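Local atomic coordinates of anti-H(O) lectin 1 (PDB entry 1FX5), a protein that binds L-fucose-containing sugars such as the H(O) blood-group determinant, as a calcium- and manganese-containing legume lectin. Residues A[4-9]-A[229-234]; A[56-61]-A[201-206]; A[74-79]-A[160-165]. All coordinates share one frame; numbering follows the deposited sequence.

Overall arrangement
The chain enters the fold on strand 3-8, and contact 1 joins its residues 4-9 to 229-234 on strand 224-236, so almost the whole lectin domain lies in the loop it closes. Contact 2 falls within that span: the end of strand 44-59 meets the turn 201-206 just ahead of strand 209-219. Contact 3 is nested deeper still, setting the end of strand 64-78 against the loop 160-165 that leads to strand 168-175. None of the three cross. Contacts 1 and 3 touch where Leu229 packs on Phe75, whereas contacts 2 and 3, their centres about 36 Å apart, lie on opposite sides of the chain's centre.

Contact 1. Residues A[4-9]-A[229-234]; sequences LSFKFK and LNWYFT
Phe6 stands edge-on over the indole of Trp231, its CE1 above the six-membered ring, with centroids 5.0 Å apart and planes at 81°, a T-shaped pair. One face of the same phenyl ring takes Phe233 CB in a CH-pi contact, 3.9 Å from CB to the centroid of the Phe6 ring. The Phe233 ring itself is nearly parallel to that of Phe6 but slid so far aside that the two barely overlap. With CG between its backbone N and carbonyl carbon (chi1 57°), Phe6 leans toward strand 224-236. Phe8 lies alongside Trp231, CE2 of Phe8 being 4.0 Å from Trp231 CE3. Phe6, Phe8, Trp231 and Phe233 project from one face of an antiparallel strand pair in the beta-sandwich of legume lectins; Ser5, Lys7, Tyr232 and Thr234 occupy the other. Phe6 and Phe233 exchange two backbone hydrogen bonds, as do Phe8 and Trp231, the shortest running from Phe8 N to Trp231 O at 2.8 Å. Trp231 NE1 bonds Thr70 OG1 on strand 64-78. Along the other edge of their strand, residues 4-7 pair antiparallel with a strand of the second subunit, continuing the sheet through the dimer interface.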
loop_
_atom_site.group_PDB
_atom_site.type_symbol
_atom_site.label_atom_id
_atom_site.label_comp_id
_atom_site.label_asym_id
_atom_site.label_seq_id
_atom_site.Cartn_x
_atom_site.Cartn_y
_atom_site.Cartn_z
ATOM N N LEU A 4 -6.986 -4.435 -2.988
ATOM C CA LEU A 4 -6.360 -3.426 -2.143
ATOM C C LEU A 4 -7.470 -2.570 -1.549
ATOM O O LEU A 4 -8.424 -2.177 -2.233
ATOM C CB LEU A 4 -5.368 -2.545 -2.909
ATOM C CG LEU A 4 -4.713 -1.485 -2.010
ATOM C CD1 LEU A 4 -3.772 -2.179 -1.048
ATOM C CD2 LEU A 4 -3.930 -0.465 -2.814
ATOM N N SER A 5 -7.309 -2.237 -0.280
ATOM C CA SER A 5 -8.277 -1.440 0.423
ATOM C C SER A 5 -7.595 -0.782 1.626
ATOM O O SER A 5 -6.778 -1.412 2.318
ATOM C CB SER A 5 -9.384 -2.382 0.870
ATOM O OG SER A 5 -10.466 -1.711 1.473
ATOM N N PHE A 6 -7.873 0.499 1.839
ATOM C CA PHE A 6 -7.297 1.224 2.963
ATOM C C PHE A 6 -8.284 2.283 3.399
ATOM O O PHE A 6 -9.181 2.660 2.620
ATOM C CB PHE A 6 -5.919 1.851 2.624
ATOM C CG PHE A 6 -5.923 2.787 1.441
ATOM C CD1 PHE A 6 -6.431 4.093 1.555
ATOM C CD2 PHE A 6 -5.331 2.410 0.249
ATOM C CE1 PHE A 6 -6.333 5.009 0.502
ATOM C CE2 PHE A 6 -5.230 3.312 -0.790
ATOM C CZ PHE A 6 -5.728 4.618 -0.663
ATOM N N LYS A 7 -8.165 2.723 4.650
ATOM C CA LYS A 7 -9.053 3.750 5.192
ATOM C C LYS A 7 -8.290 4.650 6.141
ATOM O O LYS A 7 -7.558 4.168 7.024
ATOM C CB LYS A 7 -10.238 3.139 5.946
ATOM C CG LYS A 7 -11.255 4.183 6.393
ATOM C CD LYS A 7 -12.183 3.689 7.494
ATOM C CE LYS A 7 -13.199 2.675 6.997
ATOM N NZ LYS A 7 -14.160 2.298 8.091
ATOM N N PHE A 8 -8.410 5.951 5.920
ATOM C CA PHE A 8 -7.756 6.946 6.749
ATOM C C PHE A 8 -8.930 7.664 7.428
ATOM O O PHE A 8 -9.752 8.307 6.741
ATOM C CB PHE A 8 -7.022 7.998 5.903
ATOM C CG PHE A 8 -5.734 7.536 5.273
ATOM C CD1 PHE A 8 -4.519 7.731 5.922
ATOM C CD2 PHE A 8 -5.726 6.998 3.988
ATOM C CE1 PHE A 8 -3.312 7.401 5.301
ATOM C CE2 PHE A 8 -4.523 6.664 3.363
ATOM C CZ PHE A 8 -3.311 6.868 4.025
ATOM N N LYS A 9 -9.051 7.532 8.748
ATOM C CA LYS A 9 -10.134 8.194 9.487
ATOM C C LYS A 9 -9.785 9.676 9.650
ATOM O O LYS A 9 -10.655 10.513 9.863
ATOM C CB LYS A 9 -10.350 7.517 10.819
ATOM C CG LYS A 9 -10.936 6.155 10.628
ATOM C CD LYS A 9 -11.066 5.418 11.926
ATOM C CE LYS A 9 -11.774 4.102 11.684
ATOM N NZ LYS A 9 -11.375 3.134 12.725
ATOM N N LEU A 229 -10.585 15.634 4.679
ATOM C CA LEU A 229 -10.746 15.143 6.045
ATOM C C LEU A 229 -10.504 13.644 6.288
ATOM O O LEU A 229 -10.077 13.243 7.374
ATOM C CB LEU A 229 -12.143 15.515 6.550
ATOM C CG LEU A 229 -12.460 16.997 6.729
ATOM C CD1 LEU A 229 -13.951 17.166 6.783
ATOM C CD2 LEU A 229 -11.808 17.552 7.985
ATOM N N ASN A 230 -10.896 12.815 5.330
ATOM C CA ASN A 230 -10.720 11.373 5.449
ATOM C C ASN A 230 -10.704 10.806 4.051
ATOM O O ASN A 230 -11.015 11.520 3.082
ATOM C CB ASN A 230 -11.846 10.735 6.261
ATOM C CG ASN A 230 -13.213 11.249 5.864
ATOM O OD1 ASN A 230 -13.606 11.199 4.700
ATOM N ND2 ASN A 230 -13.935 11.785 6.838
ATOM N N TRP A 231 -10.442 9.512 3.951
ATOM C CA TRP A 231 -10.380 8.886 2.651
ATOM C C TRP A 231 -10.478 7.380 2.755
ATOM O O TRP A 231 -9.776 6.765 3.563
ATOM C CB TRP A 231 -9.026 9.259 2.033
ATOM C CG TRP A 231 -8.762 8.811 0.630
ATOM C CD1 TRP A 231 -9.690 8.495 -0.338
ATOM C CD2 TRP A 231 -7.476 8.710 0.005
ATOM N NE1 TRP A 231 -9.050 8.214 -1.524
ATOM C CE2 TRP A 231 -7.695 8.342 -1.345
ATOM C CE3 TRP A 231 -6.161 8.908 0.452
ATOM C CZ2 TRP A 231 -6.641 8.169 -2.254
ATOM C CZ3 TRP A 231 -5.115 8.736 -0.450
ATOM C CH2 TRP A 231 -5.364 8.370 -1.789
ATOM N N TYR A 232 -11.326 6.797 1.917
ATOM C CA TYR A 232 -11.530 5.359 1.872
ATOM C C TYR A 232 -11.371 4.958 0.400
ATOM O O TYR A 232 -11.907 5.654 -0.484
ATOM C CB TYR A 232 -12.925 5.001 2.385
ATOM C CG TYR A 232 -13.348 3.602 2.017
ATOM C CD1 TYR A 232 -12.937 2.505 2.772
ATOM C CD2 TYR A 232 -14.159 3.371 0.902
ATOM C CE1 TYR A 232 -13.326 1.215 2.434
ATOM C CE2 TYR A 232 -14.556 2.081 0.544
ATOM C CZ TYR A 232 -14.137 1.007 1.314
ATOM O OH TYR A 232 -14.535 -0.276 0.973
ATOM N N PHE A 233 -10.677 3.839 0.141
ATOM C CA PHE A 233 -10.456 3.361 -1.225
ATOM C C PHE A 233 -10.379 1.853 -1.300
ATOM O O PHE A 233 -9.715 1.220 -0.473
ATOM C CB PHE A 233 -9.128 3.914 -1.764
ATOM C CG PHE A 233 -8.781 3.434 -3.152
ATOM C CD1 PHE A 233 -9.175 4.160 -4.268
ATOM C CD2 PHE A 233 -8.062 2.250 -3.343
ATOM C CE1 PHE A 233 -8.864 3.719 -5.568
ATOM C CE2 PHE A 233 -7.746 1.799 -4.632
ATOM C CZ PHE A 233 -8.152 2.539 -5.748
ATOM N N THR A 234 -10.990 1.280 -2.333
ATOM C CA THR A 234 -10.971 -0.155 -2.518
ATOM C C THR A 234 -11.071 -0.531 -4.001
ATOM O O THR A 234 -11.875 0.060 -4.753
ATOM C CB THR A 234 -12.085 -0.852 -1.683
ATOM O OG1 THR A 234 -12.167 -2.236 -2.033
ATOM C CG2 THR A 234 -13.407 -0.263 -1.976
#

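Contact 2. Residues A[56-61]-A[201-206]; sequences HIWNCN and DLKEIL
Trp58 is gripped by the turn 201-206 at the edge and over one face of its indole. At the edge, NE1 of Trp58 donates to the carbonyl O of Leu206 at 2.9 Å and a fairly straight 164°. The oxygen lies close to the indole plane, although the donor stands well above the carbonyl plane of Leu206. Over the face lies Lys203: its CA is 3.9 Å from the centroid of the Trp58 five-membered ring and almost on the ring normal, a CH-pi contact. The aliphatic chain then follows the CD2-CE3 rim, with Lys203 CG 3.8 Å from Trp58 CD2 and Lys203 CE the same distance from Trp58 CE3. The two side chains cross at about a right angle, and a bend at chi3 (55°) brings CE against the CE3-CZ3 rim. Ile57 CG1 adds only a loose contact with Leu202 CD2, at 4.5 Å.

The acceptor is held in place by the turn's own bonds. Leu202 O receives both Ile205 N and Leu206 N, and Asp201 OD2 accepts from Lys203 N at 3.3 Å in an Asx turn. On the partner side Asn59 OD1 accepts from Asn61 N, a second Asx turn, just beyond Trp58. Further out, Trp58 rests on Leu65 and Glu208, and Cys60 N bonds Glu208 OE1. Leu202 packs on Leu65 and Val122. In the legume lectin beta-sandwich, the loop between strands 192-199 and 209-219, with helix-like backbone angles at 202-204, is thereby fastened to the end of strand 44-59.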
loop_
_atom_site.group_PDB
_atom_site.type_symbol
_atom_site.label_atom_id
_atom_site.label_comp_id
_atom_site.label_asym_id
_atom_site.label_seq_id
_atom_site.Cartn_x
_atom_site.Cartn_y
_atom_site.Cartn_z
ATOM N N HIS A 56 -2.788 -1.902 -9.194
ATOM C CA HIS A 56 -2.814 -2.724 -10.402
ATOM C C HIS A 56 -4.208 -2.444 -10.962
ATOM O O HIS A 56 -5.190 -2.976 -10.444
ATOM C CB HIS A 56 -2.683 -4.203 -10.019
ATOM C CG HIS A 56 -2.243 -5.100 -11.142
ATOM N ND1 HIS A 56 -1.874 -4.615 -12.388
ATOM C CD2 HIS A 56 -2.105 -6.439 -11.204
ATOM C CE1 HIS A 56 -1.527 -5.630 -13.162
ATOM N NE2 HIS A 56 -1.656 -6.749 -12.475
ATOM N N ILE A 57 -4.309 -1.595 -11.980
ATOM C CA ILE A 57 -5.617 -1.275 -12.537
ATOM C C ILE A 57 -6.121 -2.233 -13.615
ATOM O O ILE A 57 -7.325 -2.446 -13.754
ATOM C CB ILE A 57 -5.709 0.218 -12.925
ATOM C CG1 ILE A 57 -7.169 0.678 -12.922
ATOM C CG2 ILE A 57 -5.125 0.452 -14.283
ATOM C CD1 ILE A 57 -7.792 0.756 -11.547
ATOM N N TRP A 58 -5.230 -2.744 -14.442
ATOM C CA TRP A 58 -5.666 -3.685 -15.457
ATOM C C TRP A 58 -4.535 -4.678 -15.656
ATOM O O TRP A 58 -3.385 -4.400 -15.301
ATOM C CB TRP A 58 -6.211 -3.046 -16.741
ATOM C CG TRP A 58 -5.245 -2.302 -17.560
ATOM C CD1 TRP A 58 -4.911 -0.992 -17.437
ATOM C CD2 TRP A 58 -4.535 -2.797 -18.696
ATOM N NE1 TRP A 58 -4.044 -0.633 -18.433
ATOM C CE2 TRP A 58 -3.796 -1.715 -19.217
ATOM C CE3 TRP A 58 -4.463 -4.039 -19.326
ATOM C CZ2 TRP A 58 -2.988 -1.845 -20.354
ATOM C CZ3 TRP A 58 -3.666 -4.166 -20.452
ATOM C CH2 TRP A 58 -2.936 -3.071 -20.954
ATOM N N ASN A 59 -4.889 -5.865 -16.131
ATOM C CA ASN A 59 -3.931 -6.944 -16.356
ATOM C C ASN A 59 -3.732 -7.355 -17.816
ATOM O O ASN A 59 -4.617 -7.975 -18.395
ATOM C CB ASN A 59 -4.439 -8.140 -15.554
ATOM C CG ASN A 59 -3.420 -9.245 -15.437
ATOM O OD1 ASN A 59 -2.535 -9.394 -16.289
ATOM N ND2 ASN A 59 -3.545 -10.041 -14.386
ATOM N N CYS A 60 -2.553 -7.113 -18.383
ATOM C CA CYS A 60 -2.325 -7.490 -19.786
ATOM C C CYS A 60 -2.332 -9.001 -20.069
ATOM O O CYS A 60 -2.623 -9.426 -21.187
ATOM C CB CYS A 60 -1.030 -6.873 -20.337
ATOM S SG CYS A 60 -0.985 -6.717 -22.169
ATOM N N ASN A 61 -2.041 -9.814 -19.059
ATOM C CA ASN A 61 -2.029 -11.264 -19.253
ATOM C C ASN A 61 -3.432 -11.850 -19.383
ATOM O O ASN A 61 -3.667 -12.703 -20.238
ATOM C CB ASN A 61 -1.272 -11.977 -18.116
ATOM C CG ASN A 61 0.236 -11.711 -18.150
ATOM O OD1 ASN A 61 0.762 -11.096 -19.092
ATOM N ND2 ASN A 61 0.938 -12.174 -17.119
ATOM N N ASP A 201 -12.909 3.515 -21.546
ATOM C CA ASP A 201 -12.138 2.282 -21.450
ATOM C C ASP A 201 -10.742 2.567 -20.892
ATOM O O ASP A 201 -9.815 2.911 -21.636
ATOM C CB ASP A 201 -12.048 1.649 -22.842
ATOM C CG ASP A 201 -11.437 0.258 -22.829
ATOM O OD1 ASP A 201 -11.390 -0.362 -23.916
ATOM O OD2 ASP A 201 -10.993 -0.217 -21.757
ATOM N N LEU A 202 -10.573 2.307 -19.603
ATOM C CA LEU A 202 -9.302 2.535 -18.944
ATOM C C LEU A 202 -8.092 1.785 -19.515
ATOM O O LEU A 202 -6.980 2.306 -19.458
ATOM C CB LEU A 202 -9.463 2.283 -17.458
ATOM C CG LEU A 202 -9.601 3.469 -16.500
ATOM C CD1 LEU A 202 -10.320 4.694 -17.078
ATOM C CD2 LEU A 202 -10.257 2.962 -15.232
ATOM N N LYS A 203 -8.308 0.605 -20.110
ATOM C CA LYS A 203 -7.204 -0.189 -20.693
ATOM C C LYS A 203 -6.579 0.523 -21.872
ATOM O O LYS A 203 -5.445 0.233 -22.251
ATOM C CB LYS A 203 -7.677 -1.533 -21.233
ATOM C CG LYS A 203 -8.022 -2.567 -20.220
ATOM C CD LYS A 203 -8.380 -3.855 -20.936
ATOM C CE LYS A 203 -7.244 -4.282 -21.860
ATOM N NZ LYS A 203 -7.515 -5.587 -22.539
ATOM N N GLU A 204 -7.350 1.407 -22.491
ATOM C CA GLU A 204 -6.852 2.145 -23.635
ATOM C C GLU A 204 -6.204 3.487 -23.310
ATOM O O GLU A 204 -5.604 4.112 -24.182
ATOM C CB GLU A 204 -8.001 2.412 -24.604
ATOM C CG GLU A 204 -8.527 1.190 -25.315
ATOM C CD GLU A 204 -9.556 1.584 -26.361
ATOM O OE1 GLU A 204 -9.162 2.322 -27.297
ATOM O OE2 GLU A 204 -10.748 1.189 -26.234
ATOM N N ILE A 205 -6.339 3.941 -22.072
ATOM C CA ILE A 205 -5.787 5.217 -21.666
ATOM C C ILE A 205 -4.680 5.210 -20.614
ATOM O O ILE A 205 -3.725 5.995 -20.707
ATOM C CB ILE A 205 -6.978 6.125 -21.242
ATOM C CG1 ILE A 205 -7.706 6.588 -22.505
ATOM C CG2 ILE A 205 -6.536 7.318 -20.404
ATOM C CD1 ILE A 205 -9.141 6.294 -22.479
ATOM N N LEU A 206 -4.780 4.294 -19.652
ATOM C CA LEU A 206 -3.799 4.171 -18.562
ATOM C C LEU A 206 -2.840 2.967 -18.623
ATOM O O LEU A 206 -3.105 1.970 -19.297
ATOM C CB LEU A 206 -4.554 4.083 -17.219
ATOM C CG LEU A 206 -5.548 5.185 -16.797
ATOM C CD1 LEU A 206 -6.398 4.745 -15.575
ATOM C CD2 LEU A 206 -4.776 6.434 -16.486
#

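Contact 3. Residues A[74-79]-A[160-165]; sequences FFMETS and KRYGLN
Met76 and Gly163 meet through the backbone where the end of strand 64-78 is crossed by the irregular loop 160-165, their end-to-end directions 97° apart. Gly163 N donates to Met76 O at 2.8 Å, nearly straight at 169°. A water bridges the same pair the other way round, accepting from Met76 N at 3.1 Å and lying in hydrogen-bonding reach of Gly163 O. The backbone angles of Gly163 would jam a CB against the preceding carbonyl oxygen, so the loop relies on glycine here.

Side chains flank this link. Met76 bends at chi3 (-81°), setting CE over one face of the Tyr162 ring, 3.9 Å from its centroid in a CH-pi contact. SD of Met76 lies obliquely to the same ring at 4.6 Å from the centroid, a Met-aromatic contact. The Tyr162 CD2 corner fits between Met76 CB and Thr78 CG2, each 3.6 Å from CD2. Beyond the glycine, Leu164 CD2 sits over the centre of the Phe75 ring, 3.9 Å from the centroid.

Outside the pair, Thr78 OG1 bonds Gln223 O, Arg161 forms a salt bridge with Asp190, and Lys160 NZ is held by the carbonyls of Thr128, Pro82 and Lys83, its side chain about 9 Å from the bound calcium. Strand 64-78 is bonded on one side to strand 224-236, through Phe75 with Glu227 and Glu77 with Thr225. Phe74 pairs with Ala168 of strand 168-175, the strand into which the loop 160-165 leads.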
loop_
_atom_site.group_PDB
_atom_site.type_symbol
_atom_site.label_atom_id
_atom_site.label_comp_id
_atom_site.label_asym_id
_atom_site.label_seq_id
_atom_site.Cartn_x
_atom_site.Cartn_y
_atom_site.Cartn_z
ATOM N N PHE A 74 -14.370 16.826 1.959
ATOM C CA PHE A 74 -13.434 17.933 1.819
ATOM C C PHE A 74 -14.139 19.287 2.103
ATOM O O PHE A 74 -15.373 19.351 2.255
ATOM C CB PHE A 74 -12.824 17.908 0.393
ATOM C CG PHE A 74 -13.709 18.533 -0.676
ATOM C CD1 PHE A 74 -13.608 19.879 -0.988
ATOM C CD2 PHE A 74 -14.636 17.774 -1.359
ATOM C CE1 PHE A 74 -14.418 20.462 -1.958
ATOM C CE2 PHE A 74 -15.451 18.341 -2.333
ATOM C CZ PHE A 74 -15.343 19.694 -2.633
ATOM N N PHE A 75 -13.348 20.340 2.276
ATOM C CA PHE A 75 -13.885 21.672 2.518
ATOM C C PHE A 75 -12.830 22.664 2.015
ATOM O O PHE A 75 -11.664 22.298 1.814
ATOM C CB PHE A 75 -14.312 21.897 3.987
ATOM C CG PHE A 75 -13.170 22.009 4.955
ATOM C CD1 PHE A 75 -12.571 20.871 5.484
ATOM C CD2 PHE A 75 -12.711 23.255 5.362
ATOM C CE1 PHE A 75 -11.527 20.970 6.404
ATOM C CE2 PHE A 75 -11.674 23.361 6.278
ATOM C CZ PHE A 75 -11.080 22.212 6.802
ATOM N N MET A 76 -13.260 23.882 1.705
ATOM C CA MET A 76 -12.353 24.911 1.210
ATOM C C MET A 76 -12.502 26.160 2.074
ATOM O O MET A 76 -13.587 26.446 2.567
ATOM C CB MET A 76 -12.728 25.278 -0.239
ATOM C CG MET A 76 -13.031 24.102 -1.147
ATOM S SD MET A 76 -13.406 24.560 -2.851
ATOM C CE MET A 76 -15.146 25.065 -2.763
ATOM N N GLU A 77 -11.428 26.934 2.199
ATOM C CA GLU A 77 -11.450 28.162 2.995
ATOM C C GLU A 77 -10.853 29.276 2.170
ATOM O O GLU A 77 -9.851 29.064 1.483
ATOM C CB GLU A 77 -10.630 28.000 4.260
ATOM C CG GLU A 77 -10.959 26.751 5.007
ATOM C CD GLU A 77 -11.103 27.001 6.474
ATOM O OE1 GLU A 77 -12.189 27.502 6.867
ATOM O OE2 GLU A 77 -10.132 26.696 7.217
ATOM N N THR A 78 -11.430 30.469 2.275
ATOM C CA THR A 78 -10.931 31.608 1.524
ATOM C C THR A 78 -11.199 32.952 2.203
ATOM O O THR A 78 -12.195 33.115 2.901
ATOM C CB THR A 78 -11.548 31.632 0.104
ATOM O OG1 THR A 78 -10.929 32.662 -0.680
ATOM C CG2 THR A 78 -13.036 31.882 0.164
ATOM N N SER A 79 -10.296 33.907 1.984
ATOM C CA SER A 79 -10.414 35.251 2.549
ATOM C C SER A 79 -10.859 36.213 1.445
ATOM O O SER A 79 -11.129 37.386 1.703
ATOM C CB SER A 79 -9.086 35.713 3.148
ATOM O OG SER A 79 -8.822 35.024 4.364
ATOM N N LYS A 160 -20.681 26.002 -5.963
ATOM C CA LYS A 160 -19.684 25.856 -4.892
ATOM C C LYS A 160 -20.013 26.584 -3.578
ATOM O O LYS A 160 -20.579 27.671 -3.591
ATOM C CB LYS A 160 -18.286 26.273 -5.423
ATOM C CG LYS A 160 -18.246 27.687 -6.039
ATOM C CD LYS A 160 -16.850 28.095 -6.475
ATOM C CE LYS A 160 -16.771 29.602 -6.692
ATOM N NZ LYS A 160 -15.414 30.067 -7.071
ATOM N N ARG A 161 -19.615 25.980 -2.457
ATOM C CA ARG A 161 -19.837 26.526 -1.125
ATOM C C ARG A 161 -18.488 26.484 -0.412
ATOM O O ARG A 161 -17.731 25.535 -0.621
ATOM C CB ARG A 161 -20.839 25.656 -0.357
ATOM C CG ARG A 161 -22.238 25.626 -0.941
ATOM C CD ARG A 161 -23.209 24.849 -0.061
ATOM N NE ARG A 161 -24.541 24.812 -0.670
ATOM C CZ ARG A 161 -25.546 24.024 -0.296
ATOM N NH1 ARG A 161 -25.410 23.178 0.710
ATOM N NH2 ARG A 161 -26.696 24.073 -0.965
ATOM N N TYR A 162 -18.187 27.483 0.421
ATOM C CA TYR A 162 -16.921 27.534 1.151
ATOM C C TYR A 162 -17.161 27.497 2.659
ATOM O O TYR A 162 -18.267 27.786 3.101
ATOM C CB TYR A 162 -16.161 28.823 0.814
ATOM C CG TYR A 162 -15.516 28.846 -0.546
ATOM C CD1 TYR A 162 -16.276 29.055 -1.689
ATOM C CD2 TYR A 162 -14.155 28.587 -0.694
ATOM C CE1 TYR A 162 -15.703 28.990 -2.947
ATOM C CE2 TYR A 162 -13.566 28.523 -1.946
ATOM C CZ TYR A 162 -14.345 28.716 -3.066
ATOM O OH TYR A 162 -13.787 28.588 -4.311
ATOM N N GLY A 163 -16.129 27.141 3.435
ATOM C CA GLY A 163 -16.258 27.086 4.889
ATOM C C GLY A 163 -16.375 25.710 5.515
ATOM O O GLY A 163 -16.888 24.776 4.890
ATOM N N LEU A 164 -15.956 25.589 6.775
ATOM C CA LEU A 164 -16.014 24.308 7.487
ATOM C C LEU A 164 -17.452 23.832 7.704
ATOM O O LEU A 164 -17.722 22.635 7.816
ATOM C CB LEU A 164 -15.279 24.388 8.831
ATOM C CG LEU A 164 -14.340 23.220 9.205
ATOM C CD1 LEU A 164 -14.233 23.152 10.737
ATOM C CD2 LEU A 164 -14.817 21.850 8.664
ATOM N N ASN A 165 -18.381 24.773 7.747
ATOM C CA ASN A 165 -19.785 24.432 7.943
ATOM C C ASN A 165 -20.402 23.850 6.646
ATOM O O ASN A 165 -21.532 23.315 6.652
ATOM C CB ASN A 165 -20.570 25.670 8.433
ATOM C CG ASN A 165 -20.433 26.880 7.489
ATOM O OD1 ASN A 165 -19.325 27.387 7.239
ATOM N ND2 ASN A 165 -21.563 27.361 6.987
HETATM O O HOH W 1 -16.337 24.034 2.062
#